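Local coordinates for protein cytidylyltransferase (PDB 6OEW) that probably acts as a metal-dependent nucleotidyltransferase of the cytidylyltransferase family, joining a nucleotide to an acceptor that is not identified here, at residues A[25-30]-A[200-205]; A[118-123]-A[132-137]; A[192-197]-A[222-227]; A[214-219]-A[232-237]. One frame throughout, in Å; residues are numbered along the deposited sequence. Where two conformers were deposited one is given.

Contact 1. Residues A[25-30]-A[200-205]; sequences PGKIAL and TIDTIE
K27 reaches across to I201 and D202 with an extended side chain. Its first torsion (chi1 65°) sets CG between the backbone N and the carbonyl carbon. K27 CB lies 4.2 Å from I201 CG1, an apolar contact at the root of the chain. Further out the methylenes run past a carbonyl: K27 CD is 3.3 Å and K27 CE 3.2 Å from I201 O. K27 NZ donates to the same oxygen, I201 O, at 3.0 Å. It lies in the carbonyl plane, with a C=O...N angle of 150°. K27 NZ also forms a salt bridge with D202 OD1 at 3.0 Å, though as a hydrogen bond this is weak. The main partner of NZ is R23 O in its own loop. The D202 side chain is about 4 Å from a bound magnesium ion, so the contact borders the metal site. Away from the charges, L30 CD1 meets I201 CD1 at 4.2 Å. P25 to K27 complete the RLPGK sequence of the loop after strand 11-16; a short 3-10 turn starts at K27. L30 and I201 pack on Y207 of helix 204-214 and on I37 of helix 37-45, so the contact sits between these two helices.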
loop_
_atom_site.group_PDB
_atom_site.type_symbol
_atom_site.label_atom_id
_atom_site.label_comp_id
_atom_site.label_asym_id
_atom_site.label_seq_id
_atom_site.Cartn_x
_atom_site.Cartn_y
_atom_site.Cartn_z
ATOM N N PRO A 25 15.825 5.113 -4.005
ATOM C CA PRO A 25 15.582 6.236 -3.091
ATOM C C PRO A 25 15.184 7.482 -3.877
ATOM O O PRO A 25 15.730 7.755 -4.948
ATOM C CB PRO A 25 16.929 6.411 -2.372
ATOM C CG PRO A 25 17.954 5.686 -3.260
ATOM C CD PRO A 25 17.179 4.542 -3.853
ATOM N N GLY A 26 14.177 8.208 -3.364
ATOM C CA GLY A 26 13.674 9.411 -4.005
ATOM C C GLY A 26 12.476 9.185 -4.896
ATOM O O GLY A 26 11.889 10.159 -5.397
ATOM N N LYS A 27 12.091 7.934 -5.110
ATOM C CA LYS A 27 11.089 7.641 -6.126
ATOM C C LYS A 27 9.735 8.249 -5.776
ATOM O O LYS A 27 8.988 8.621 -6.677
ATOM C CB LYS A 27 10.967 6.126 -6.319
ATOM C CG LYS A 27 10.415 5.379 -5.066
ATOM C CD LYS A 27 10.790 3.892 -5.093
ATOM C CE LYS A 27 10.207 3.154 -3.871
ATOM N NZ LYS A 27 10.769 1.772 -3.759
ATOM N N ILE A 28 9.404 8.377 -4.484
ATOM C CA ILE A 28 8.072 8.873 -4.151
ATOM C C ILE A 28 7.896 10.325 -4.555
ATOM O O ILE A 28 6.756 10.792 -4.681
ATOM C CB ILE A 28 7.774 8.699 -2.648
ATOM C CG1 ILE A 28 8.730 9.521 -1.781
ATOM C CG2 ILE A 28 7.777 7.205 -2.276
ATOM C CD1 ILE A 28 8.369 9.477 -0.284
ATOM N N ALA A 29 8.997 11.045 -4.782
ATOM C CA ALA A 29 8.979 12.435 -5.217
ATOM C C ALA A 29 9.152 12.591 -6.726
ATOM O O ALA A 29 9.237 13.721 -7.211
ATOM C CB ALA A 29 10.074 13.234 -4.479
ATOM N N LEU A 30 9.224 11.494 -7.475
ATOM C CA LEU A 30 9.373 11.593 -8.917
ATOM C C LEU A 30 8.116 12.180 -9.562
ATOM O O LEU A 30 6.988 11.903 -9.120
ATOM C CB LEU A 30 9.646 10.225 -9.530
ATOM C CG LEU A 30 11.034 9.633 -9.390
ATOM C CD1 LEU A 30 11.013 8.180 -9.805
ATOM C CD2 LEU A 30 11.969 10.437 -10.289
ATOM N N THR A 200 4.517 -2.039 -9.248
ATOM C CA THR A 200 5.128 -1.326 -8.145
ATOM C C THR A 200 6.341 -0.568 -8.685
ATOM O O THR A 200 6.767 -0.788 -9.829
ATOM C CB THR A 200 5.504 -2.318 -7.039
ATOM O OG1 THR A 200 6.081 -1.627 -5.930
ATOM C CG2 THR A 200 6.440 -3.368 -7.571
ATOM N N ILE A 201 6.840 0.391 -7.908
ATOM C CA ILE A 201 7.975 1.201 -8.365
ATOM C C ILE A 201 9.176 0.917 -7.469
ATOM O O ILE A 201 9.219 1.303 -6.292
ATOM C CB ILE A 201 7.644 2.700 -8.429
ATOM C CG1 ILE A 201 8.897 3.474 -8.866
ATOM C CG2 ILE A 201 7.045 3.227 -7.099
ATOM C CD1 ILE A 201 8.587 4.733 -9.603
ATOM N N ASP A 202 10.139 0.200 -8.038
ATOM C CA ASP A 202 11.419 -0.064 -7.425
ATOM C C ASP A 202 12.585 0.200 -8.363
ATOM O O ASP A 202 13.718 0.261 -7.885
ATOM C CB ASP A 202 11.505 -1.516 -6.948
ATOM C CG ASP A 202 10.620 -1.793 -5.756
ATOM O OD1 ASP A 202 10.782 -1.109 -4.711
ATOM O OD2 ASP A 202 9.773 -2.704 -5.878
ATOM N N THR A 203 12.343 0.356 -9.666
ATOM C CA THR A 203 13.390 0.616 -10.644
ATOM C C THR A 203 12.916 1.690 -11.613
ATOM O O THR A 203 11.721 2.020 -11.690
ATOM C CB THR A 203 13.754 -0.630 -11.453
ATOM O OG1 THR A 203 12.593 -1.048 -12.183
ATOM C CG2 THR A 203 14.223 -1.751 -10.554
ATOM N N ILE A 204 13.871 2.195 -12.396
ATOM C CA ILE A 204 13.558 3.154 -13.451
ATOM C C ILE A 204 12.628 2.524 -14.484
ATOM O O ILE A 204 11.728 3.185 -15.026
ATOM C CB ILE A 204 14.858 3.668 -14.100
ATOM C CG1 ILE A 204 15.577 4.618 -13.152
ATOM C CG2 ILE A 204 14.578 4.347 -15.430
ATOM C CD1 ILE A 204 14.696 5.711 -12.650
ATOM N N GLU A 205 12.840 1.237 -14.778
ATOM C CA GLU A 205 11.984 0.526 -15.723
ATOM C C GLU A 205 10.546 0.426 -15.197
ATOM O O GLU A 205 9.582 0.494 -15.975
ATOM C CB GLU A 205 12.564 -0.863 -15.991
ATOM C CG GLU A 205 13.905 -0.870 -16.729
ATOM C CD GLU A 205 15.090 -0.388 -15.878
ATOM O OE1 GLU A 205 15.077 -0.577 -14.638
ATOM O OE2 GLU A 205 16.039 0.186 -16.461
#

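Contact 2. Residues A[118-123]-A[132-137]; sequences DLMVDL and EFLTNC
Helix 114-126 packs on strands 133-135 and 149-152 of the mixed sheet of the GT-A-like alpha/beta fold, and M120 and L134 carry its contact with strand 133-135. The two short segments run nearly antiparallel, at 153°, with their axes 9.6 Å apart. A short connection joins helix to strand, so the chain doubles back on itself. M120 points toward the strand and bends at its last torsion (chi3 66°). The bend lays M120 CE along the backbone, 3.7 Å from N136 N. M120 SD lies against the N136 side chain, 3.9 Å from N136 CB. The M120 and N136 side chains cross at about a right angle. The amide of N136 is committed elsewhere: OD1 accepts from the backbone N of I148, and ND2 donates to M146 O. This should hold the amide in place beside the sulfur. L134 answers from the strand. L134 CD2 wedges against the helix, 3.3 Å from M120 O and 3.9 Å from M120 CB. I150 of strand 149-152 also packs on M120, which widens the apolar layer. The strand ends in an ST turn at T135, where C137 N donates to T135 OG1 at 2.9 Å. At the outer end of the interface, L123 CD2 touches L134 CD2 at 4.2 Å.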
loop_
_atom_site.group_PDB
_atom_site.type_symbol
_atom_site.label_atom_id
_atom_site.label_comp_id
_atom_site.label_asym_id
_atom_site.label_seq_id
_atom_site.Cartn_x
_atom_site.Cartn_y
_atom_site.Cartn_z
ATOM N N ASP A 118 -11.727 -0.987 -0.605
ATOM C CA ASP A 118 -13.001 -0.887 0.105
ATOM C C ASP A 118 -13.685 -2.242 0.206
ATOM O O ASP A 118 -14.307 -2.553 1.231
ATOM C CB ASP A 118 -13.926 0.115 -0.583
ATOM C CG ASP A 118 -13.450 1.557 -0.418
ATOM O OD1 ASP A 118 -12.488 1.791 0.355
ATOM O OD2 ASP A 118 -14.045 2.450 -1.051
ATOM N N LEU A 119 -13.604 -3.051 -0.857
ATOM C CA LEU A 119 -14.209 -4.385 -0.814
ATOM C C LEU A 119 -13.552 -5.237 0.252
ATOM O O LEU A 119 -14.219 -6.013 0.948
ATOM C CB LEU A 119 -14.081 -5.071 -2.176
ATOM C CG LEU A 119 -14.992 -4.604 -3.308
ATOM C CD1 LEU A 119 -14.574 -5.218 -4.645
ATOM C CD2 LEU A 119 -16.449 -4.983 -2.970
ATOM N N MET A 120 -12.227 -5.134 0.368
ATOM C CA MET A 120 -11.509 -5.921 1.359
ATOM C C MET A 120 -11.864 -5.470 2.762
ATOM O O MET A 120 -12.051 -6.308 3.654
ATOM C CB MET A 120 -9.994 -5.836 1.120
ATOM C CG MET A 120 -9.550 -6.659 -0.089
ATOM S SD MET A 120 -7.761 -6.510 -0.412
ATOM C CE MET A 120 -7.076 -7.302 1.041
ATOM N N VAL A 121 -11.981 -4.155 2.976
ATOM C CA VAL A 121 -12.368 -3.681 4.301
ATOM C C VAL A 121 -13.782 -4.154 4.624
ATOM O O VAL A 121 -14.062 -4.588 5.745
ATOM C CB VAL A 121 -12.261 -2.148 4.405
ATOM C CG1 VAL A 121 -12.820 -1.710 5.748
ATOM C CG2 VAL A 121 -10.788 -1.647 4.257
ATOM N N ASP A 122 -14.695 -4.076 3.639
ATOM C CA ASP A 122 -16.071 -4.527 3.863
ATOM C C ASP A 122 -16.103 -5.993 4.273
ATOM O O ASP A 122 -16.824 -6.374 5.209
ATOM C CB ASP A 122 -16.912 -4.306 2.597
ATOM C CG ASP A 122 -17.415 -2.877 2.463
ATOM O OD1 ASP A 122 -17.198 -2.073 3.400
ATOM O OD2 ASP A 122 -18.024 -2.559 1.419
ATOM N N LEU A 123 -15.318 -6.831 3.590
ATOM C CA LEU A 123 -15.244 -8.241 3.966
ATOM C C LEU A 123 -14.732 -8.407 5.396
ATOM O O LEU A 123 -15.265 -9.221 6.167
ATOM C CB LEU A 123 -14.348 -8.996 2.971
ATOM C CG LEU A 123 -14.267 -10.529 3.092
ATOM C CD1 LEU A 123 -15.604 -11.207 2.744
ATOM C CD2 LEU A 123 -13.163 -11.082 2.207
ATOM N N GLU A 132 -8.674 -11.561 11.833
ATOM C CA GLU A 132 -7.832 -10.512 12.375
ATOM C C GLU A 132 -6.789 -10.045 11.373
ATOM O O GLU A 132 -6.175 -8.994 11.595
ATOM C CB GLU A 132 -7.150 -10.977 13.666
ATOM C CG GLU A 132 -6.317 -12.219 13.526
ATOM C CD GLU A 132 -5.861 -12.755 14.879
ATOM O OE1 GLU A 132 -5.925 -12.003 15.881
ATOM O OE2 GLU A 132 -5.437 -13.927 14.942
ATOM N N PHE A 133 -6.617 -10.768 10.267
ATOM C CA PHE A 133 -5.624 -10.419 9.254
ATOM C C PHE A 133 -6.146 -10.833 7.884
ATOM O O PHE A 133 -6.403 -12.019 7.644
ATOM C CB PHE A 133 -4.313 -11.125 9.571
ATOM C CG PHE A 133 -3.142 -10.645 8.759
ATOM C CD1 PHE A 133 -2.221 -9.789 9.320
ATOM C CD2 PHE A 133 -2.948 -11.086 7.460
ATOM C CE1 PHE A 133 -1.108 -9.349 8.590
ATOM C CE2 PHE A 133 -1.842 -10.661 6.717
ATOM C CZ PHE A 133 -0.936 -9.788 7.270
ATOM N N LEU A 134 -6.295 -9.863 6.988
ATOM C CA LEU A 134 -6.732 -10.106 5.615
ATOM C C LEU A 134 -5.670 -9.531 4.680
ATOM O O LEU A 134 -5.284 -8.367 4.828
ATOM C CB LEU A 134 -8.099 -9.465 5.344
ATOM C CG LEU A 134 -8.681 -9.617 3.927
ATOM C CD1 LEU A 134 -8.917 -11.083 3.577
ATOM C CD2 LEU A 134 -9.930 -8.788 3.679
ATOM N N THR A 135 -5.201 -10.340 3.726
ATOM C CA THR A 135 -4.211 -9.878 2.746
ATOM C C THR A 135 -4.623 -10.324 1.351
ATOM O O THR A 135 -5.327 -11.321 1.181
ATOM C CB THR A 135 -2.780 -10.405 3.077
ATOM O OG1 THR A 135 -1.841 -9.986 2.068
ATOM C CG2 THR A 135 -2.746 -11.922 3.162
ATOM N N ASN A 136 -4.197 -9.561 0.343
ATOM C CA ASN A 136 -4.275 -9.991 -1.047
ATOM C C ASN A 136 -2.887 -10.220 -1.639
ATOM O O ASN A 136 -2.754 -10.348 -2.860
ATOM C CB ASN A 136 -5.048 -8.960 -1.891
ATOM C CG ASN A 136 -4.216 -7.679 -2.146
ATOM O OD1 ASN A 136 -3.104 -7.499 -1.580
ATOM N ND2 ASN A 136 -4.741 -6.797 -2.986
ATOM N N CYS A 137 -1.844 -10.259 -0.801
ATOM C CA CYS A 137 -0.501 -10.353 -1.358
ATOM C C CYS A 137 0.357 -11.380 -0.631
ATOM O O CYS A 137 1.590 -11.262 -0.640
ATOM C CB CYS A 137 0.170 -8.964 -1.361
ATOM S SG CYS A 137 0.314 -8.168 0.263
#

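Contact 3. Residues A[192-197]-A[222-227]; sequences RDDSKY and FSYVDL
Y224 OH donates to D194 OD2 at 2.7 Å, a weak hydrogen bond, and this pair carries the contact. The two side chains come from opposite directions, with carboxylate and ring planes 46° apart. The approach is crowded: D194 CB is 3.0 Å from Y224 OH. Y224 places its ring by turning CG anti to the backbone N (chi1 171°). The hydroxyl has a stronger partner in A143, whose backbone N donates to it. N190 ND2 adds a weak bond to D194 OD2.

The charged groups come next. R192 NE forms a salt bridge with the other carboxylate oxygen, D194 OD1, at 3.3 Å. Farther out, R192 NH2 pairs with E229 of helix 224-233, so the arginine ties the loop to the same helix. Its charge probably favours an ionised D194.

Turns and caps complete the account. D193 OD1 receives both S195 N, at 3.0 Å, and S195 OG, at 2.6 Å; the first bond makes an Asx turn. It overlaps a type I turn from D194 to Y197. On the other side, D226 N donates to S223 OG at 3.1 Å, and S223 N donates to D226 OD1 at 3.1 Å, from 42° out of the carboxylate plane. These two reciprocal bonds are the capping box that starts helix 224-233, with S223 as N-cap.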
loop_
_atom_site.group_PDB
_atom_site.type_symbol
_atom_site.label_atom_id
_atom_site.label_comp_id
_atom_site.label_asym_id
_atom_site.label_seq_id
_atom_site.Cartn_x
_atom_site.Cartn_y
_atom_site.Cartn_z
ATOM N N ARG A 192 -8.707 -13.413 -11.806
ATOM C CA ARG A 192 -7.806 -14.173 -12.656
ATOM C C ARG A 192 -6.402 -13.946 -12.120
ATOM O O ARG A 192 -6.197 -13.168 -11.180
ATOM C CB ARG A 192 -7.914 -13.750 -14.127
ATOM C CG ARG A 192 -7.514 -12.303 -14.377
ATOM C CD ARG A 192 -7.834 -11.871 -15.803
ATOM N NE ARG A 192 -7.716 -10.422 -15.969
ATOM C CZ ARG A 192 -8.079 -9.758 -17.067
ATOM N NH1 ARG A 192 -8.584 -10.410 -18.112
ATOM N NH2 ARG A 192 -7.946 -8.436 -17.121
ATOM N N ASP A 193 -5.421 -14.628 -12.699
ATOM C CA ASP A 193 -4.053 -14.517 -12.180
ATOM C C ASP A 193 -3.297 -13.457 -12.986
ATOM O O ASP A 193 -2.868 -13.704 -14.112
ATOM C CB ASP A 193 -3.354 -15.875 -12.212
ATOM C CG ASP A 193 -1.979 -15.846 -11.542
ATOM O OD1 ASP A 193 -1.541 -14.754 -11.129
ATOM O OD2 ASP A 193 -1.338 -16.912 -11.421
ATOM N N ASP A 194 -3.147 -12.266 -12.400
ATOM C CA ASP A 194 -2.420 -11.150 -12.994
ATOM C C ASP A 194 -1.044 -10.950 -12.384
ATOM O O ASP A 194 -0.436 -9.892 -12.597
ATOM C CB ASP A 194 -3.183 -9.836 -12.830
ATOM C CG ASP A 194 -4.497 -9.801 -13.587
ATOM O OD1 ASP A 194 -4.692 -10.563 -14.556
ATOM O OD2 ASP A 194 -5.327 -8.960 -13.212
ATOM N N SER A 195 -0.551 -11.912 -11.610
ATOM C CA SER A 195 0.697 -11.699 -10.884
ATOM C C SER A 195 1.888 -11.476 -11.811
ATOM O O SER A 195 2.925 -10.966 -11.356
ATOM C CB SER A 195 0.980 -12.892 -9.988
ATOM O OG SER A 195 0.976 -14.077 -10.769
ATOM N N LYS A 196 1.780 -11.865 -13.091
ATOM C CA LYS A 196 2.900 -11.653 -14.014
ATOM C C LYS A 196 3.141 -10.181 -14.306
ATOM O O LYS A 196 4.189 -9.842 -14.873
ATOM C CB LYS A 196 2.665 -12.394 -15.336
ATOM C CG LYS A 196 1.438 -11.899 -16.104
ATOM C CD LYS A 196 1.121 -12.760 -17.327
ATOM C CE LYS A 196 -0.218 -12.357 -17.930
ATOM N NZ LYS A 196 -0.550 -13.134 -19.163
ATOM N N TYR A 197 2.211 -9.301 -13.935
ATOM C CA TYR A 197 2.382 -7.872 -14.150
ATOM C C TYR A 197 2.972 -7.217 -12.909
ATOM O O TYR A 197 2.562 -7.500 -11.780
ATOM C CB TYR A 197 1.054 -7.211 -14.518
ATOM C CG TYR A 197 0.481 -7.720 -15.819
ATOM C CD1 TYR A 197 1.087 -7.416 -17.043
ATOM C CD2 TYR A 197 -0.656 -8.514 -15.832
ATOM C CE1 TYR A 197 0.558 -7.897 -18.238
ATOM C CE2 TYR A 197 -1.191 -8.993 -17.017
ATOM C CZ TYR A 197 -0.583 -8.684 -18.215
ATOM O OH TYR A 197 -1.118 -9.165 -19.392
ATOM N N PHE A 222 -9.355 5.691 -12.795
ATOM C CA PHE A 222 -9.485 4.423 -13.497
ATOM C C PHE A 222 -9.316 3.252 -12.538
ATOM O O PHE A 222 -8.593 3.335 -11.546
ATOM C CB PHE A 222 -8.460 4.330 -14.619
ATOM C CG PHE A 222 -7.026 4.499 -14.158
ATOM C CD1 PHE A 222 -6.290 3.406 -13.738
ATOM C CD2 PHE A 222 -6.412 5.747 -14.181
ATOM C CE1 PHE A 222 -4.971 3.550 -13.321
ATOM C CE2 PHE A 222 -5.096 5.900 -13.777
ATOM C CZ PHE A 222 -4.375 4.797 -13.348
ATOM N N SER A 223 -10.002 2.148 -12.836
ATOM C CA SER A 223 -9.952 0.994 -11.950
ATOM C C SER A 223 -8.781 0.075 -12.306
ATOM O O SER A 223 -8.149 0.202 -13.357
ATOM C CB SER A 223 -11.266 0.212 -12.007
ATOM O OG SER A 223 -11.320 -0.529 -13.207
ATOM N N TYR A 224 -8.503 -0.866 -11.396
ATOM C CA TYR A 224 -7.501 -1.899 -11.646
ATOM C C TYR A 224 -7.818 -2.686 -12.911
ATOM O O TYR A 224 -6.949 -2.868 -13.770
ATOM C CB TYR A 224 -7.401 -2.847 -10.447
ATOM C CG TYR A 224 -6.539 -4.073 -10.700
ATOM C CD1 TYR A 224 -5.145 -3.962 -10.795
ATOM C CD2 TYR A 224 -7.116 -5.336 -10.868
ATOM C CE1 TYR A 224 -4.356 -5.071 -11.026
ATOM C CE2 TYR A 224 -6.331 -6.451 -11.099
ATOM C CZ TYR A 224 -4.954 -6.305 -11.179
ATOM O OH TYR A 224 -4.162 -7.396 -11.413
ATOM N N VAL A 225 -9.057 -3.154 -13.054
ATOM C CA VAL A 225 -9.383 -3.962 -14.231
ATOM C C VAL A 225 -9.233 -3.144 -15.518
ATOM O O VAL A 225 -8.736 -3.653 -16.533
ATOM C CB VAL A 225 -10.781 -4.598 -14.090
ATOM C CG1 VAL A 225 -11.815 -3.566 -13.689
ATOM C CG2 VAL A 225 -11.178 -5.306 -15.387
ATOM N N ASP A 226 -9.624 -1.863 -15.500
ATOM C CA ASP A 226 -9.385 -1.017 -16.677
ATOM C C ASP A 226 -7.911 -1.021 -17.057
ATOM O O ASP A 226 -7.560 -1.071 -18.242
ATOM C CB ASP A 226 -9.805 0.435 -16.428
ATOM C CG ASP A 226 -11.261 0.582 -16.080
ATOM O OD1 ASP A 226 -11.596 1.563 -15.375
ATOM O OD2 ASP A 226 -12.055 -0.283 -16.488
ATOM N N LEU A 227 -7.047 -0.966 -16.046
ATOM C CA LEU A 227 -5.601 -0.884 -16.235
ATOM C C LEU A 227 -5.049 -2.160 -16.855
ATOM O O LEU A 227 -4.228 -2.109 -17.780
ATOM C CB LEU A 227 -4.941 -0.608 -14.882
ATOM C CG LEU A 227 -3.413 -0.554 -14.796
ATOM C CD1 LEU A 227 -2.877 0.581 -15.651
ATOM C CD2 LEU A 227 -2.949 -0.392 -13.344
#

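Contact 4. Residues A[214-219]-A[232-237]; sequences ISYFLS and KKNPSI
Y216 and N234, whose CA atoms are 9.7 Å apart, sit on two facing turns: a type I turn closed by F217 N to I214 O, and a short 3-10 segment with I237 N bonded to N234 O. The ring of Y216 bridges them. Its CG sits beside the backbone N (chi1 -72°), and from there the ring runs out to meet N234 and I237. Both of these lie on one side of the ring plane, but over different parts of it. I237 comes over the face, and its CD1 is 3.9 Å from the ring centroid and 29° off the ring normal. This is a CH-pi contact. The methyl I237 CD1 is offset toward Y216 CE2, at 3.5 Å. I237 CG1 follows it at 3.6 Å from the same Y216 CE2.

The contact joins two successive helices near the C-terminal end of the GT-A-like fold. Helix 204-214 comes down into the loop that holds Y216, and helix 224-233 ends at N234, the first residue to leave helical angles. I237 also packs back on S212 and C213 of the first helix, while Y216 and I237 both touch V230 of the second.

N234 meets the other half of the ring obliquely, with amide and ring planes 46° apart. N234 CG is 3.5 Å from Y216 CE1, and N234 ND2 lies equally near, 3.5 Å from that carbon. ND2 donates to V230 O, four residues back in the helix, which helps fix the rotation of the amide. Y216 itself is largely exposed to solvent.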
loop_
_atom_site.group_PDB
_atom_site.type_symbol
_atom_site.label_atom_id
_atom_site.label_comp_id
_atom_site.label_asym_id
_atom_site.label_seq_id
_atom_site.Cartn_x
_atom_site.Cartn_y
_atom_site.Cartn_z
ATOM N N ILE A 214 -0.442 5.373 -17.021
ATOM C CA ILE A 214 -1.380 6.445 -16.730
ATOM C C ILE A 214 -1.659 7.278 -17.967
ATOM O O ILE A 214 -2.678 7.981 -18.011
ATOM C CB ILE A 214 -0.912 7.347 -15.577
ATOM C CG1 ILE A 214 0.425 8.005 -15.906
ATOM C CG2 ILE A 214 -0.813 6.556 -14.266
ATOM C CD1 ILE A 214 0.830 9.004 -14.862
ATOM N N SER A 215 -0.808 7.187 -18.994
ATOM C CA SER A 215 -1.016 7.988 -20.195
ATOM C C SER A 215 -2.240 7.547 -20.995
ATOM O O SER A 215 -2.681 8.295 -21.868
ATOM C CB SER A 215 0.240 7.963 -21.080
ATOM O OG SER A 215 0.354 6.765 -21.827
ATOM N N TYR A 216 -2.819 6.385 -20.702
ATOM C CA TYR A 216 -4.009 5.923 -21.412
ATOM C C TYR A 216 -5.301 6.317 -20.725
ATOM O O TYR A 216 -6.375 5.961 -21.211
ATOM C CB TYR A 216 -3.988 4.404 -21.576
ATOM C CG TYR A 216 -2.967 3.936 -22.571
ATOM C CD1 TYR A 216 -3.349 3.517 -23.839
ATOM C CD2 TYR A 216 -1.620 3.934 -22.252
ATOM C CE1 TYR A 216 -2.416 3.095 -24.754
ATOM C CE2 TYR A 216 -0.681 3.517 -23.160
ATOM C CZ TYR A 216 -1.083 3.096 -24.408
ATOM O OH TYR A 216 -0.142 2.677 -25.319
ATOM N N PHE A 217 -5.227 7.040 -19.620
ATOM C CA PHE A 217 -6.414 7.410 -18.872
ATOM C C PHE A 217 -6.429 8.912 -18.644
ATOM O O PHE A 217 -5.394 9.522 -18.367
ATOM C CB PHE A 217 -6.470 6.664 -17.539
ATOM C CG PHE A 217 -6.492 5.179 -17.697
ATOM C CD1 PHE A 217 -7.674 4.526 -18.019
ATOM C CD2 PHE A 217 -5.328 4.438 -17.550
ATOM C CE1 PHE A 217 -7.704 3.154 -18.178
ATOM C CE2 PHE A 217 -5.348 3.061 -17.699
ATOM C CZ PHE A 217 -6.536 2.420 -18.020
ATOM N N LEU A 218 -7.618 9.492 -18.747
ATOM C CA LEU A 218 -7.760 10.936 -18.728
ATOM C C LEU A 218 -7.840 11.498 -17.315
ATOM O O LEU A 218 -7.544 12.682 -17.116
ATOM C CB LEU A 218 -8.981 11.294 -19.576
ATOM C CG LEU A 218 -8.734 10.536 -20.894
ATOM C CD1 LEU A 218 -9.921 10.469 -21.822
ATOM C CD2 LEU A 218 -7.544 11.143 -21.626
ATOM N N SER A 219 -8.176 10.666 -16.327
ATOM C CA SER A 219 -8.176 11.086 -14.934
ATOM C C SER A 219 -7.417 10.066 -14.095
ATOM O O SER A 219 -6.810 9.136 -14.640
ATOM C CB SER A 219 -9.607 11.243 -14.416
ATOM O OG SER A 219 -10.182 9.978 -14.111
ATOM N N LYS A 232 -3.260 -5.258 -21.570
ATOM C CA LYS A 232 -3.466 -6.379 -22.479
ATOM C C LYS A 232 -3.645 -5.912 -23.921
ATOM O O LYS A 232 -3.211 -6.605 -24.851
ATOM C CB LYS A 232 -4.664 -7.220 -22.025
ATOM C CG LYS A 232 -4.362 -8.033 -20.766
ATOM C CD LYS A 232 -5.459 -9.059 -20.460
ATOM C CE LYS A 232 -5.155 -9.851 -19.176
ATOM N NZ LYS A 232 -3.864 -10.608 -19.223
ATOM N N LYS A 233 -4.264 -4.746 -24.131
ATOM C CA LYS A 233 -4.432 -4.231 -25.487
ATOM C C LYS A 233 -3.169 -3.557 -26.009
ATOM O O LYS A 233 -2.961 -3.502 -27.227
ATOM C CB LYS A 233 -5.600 -3.245 -25.542
ATOM N N ASN A 234 -2.326 -3.044 -25.115
ATOM C CA ASN A 234 -1.089 -2.350 -25.474
ATOM C C ASN A 234 0.073 -3.002 -24.736
ATOM O O ASN A 234 0.642 -2.409 -23.814
ATOM C CB ASN A 234 -1.193 -0.863 -25.135
ATOM C CG ASN A 234 -2.374 -0.197 -25.816
ATOM O OD1 ASN A 234 -2.255 0.297 -26.939
ATOM N ND2 ASN A 234 -3.531 -0.208 -25.154
ATOM N N PRO A 235 0.452 -4.227 -25.122
ATOM C CA PRO A 235 1.473 -4.955 -24.349
ATOM C C PRO A 235 2.785 -4.199 -24.198
ATOM O O PRO A 235 3.512 -4.447 -23.227
ATOM C CB PRO A 235 1.653 -6.258 -25.144
ATOM C CG PRO A 235 1.192 -5.928 -26.530
ATOM C CD PRO A 235 0.061 -4.956 -26.339
ATOM N N SER A 236 3.106 -3.268 -25.105
ATOM C CA SER A 236 4.361 -2.520 -25.023
ATOM C C SER A 236 4.371 -1.478 -23.911
ATOM O O SER A 236 5.400 -0.828 -23.698
ATOM C CB SER A 236 4.663 -1.846 -26.365
ATOM O OG SER A 236 4.016 -0.588 -26.479
ATOM N N ILE A 237 3.259 -1.287 -23.204
ATOM C CA ILE A 237 3.301 -0.500 -21.976
ATOM C C ILE A 237 4.331 -1.080 -21.015
ATOM O O ILE A 237 5.027 -0.341 -20.303
ATOM C CB ILE A 237 1.903 -0.440 -21.336
ATOM C CG1 ILE A 237 0.993 0.472 -22.165
ATOM C CG2 ILE A 237 1.985 0.008 -19.860
ATOM C CD1 ILE A 237 -0.478 0.359 -21.775
#

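In the fold
Contacts 2 and 3 are buried, contact 1 is partly buried and contact 4 lies farthest out. Contact 2 is apolar and belongs to the sheet, as a helix laid on a strand. Contact 1, on the other side of the chain's centre, combines a lysine held by a carbonyl and a carboxylate with a small apolar contact, and borders the metal site. Contacts 3 and 4 both use helix 224-233: contact 3 holds its start by polar bonds, and contact 4 packs an aromatic ring at its end. They meet directly, for K232 NZ probably bonds to Y197 OH at 3.1 Å and F217 packs on F222. Helix 204-214 begins in contact 1 and leads into contact 4.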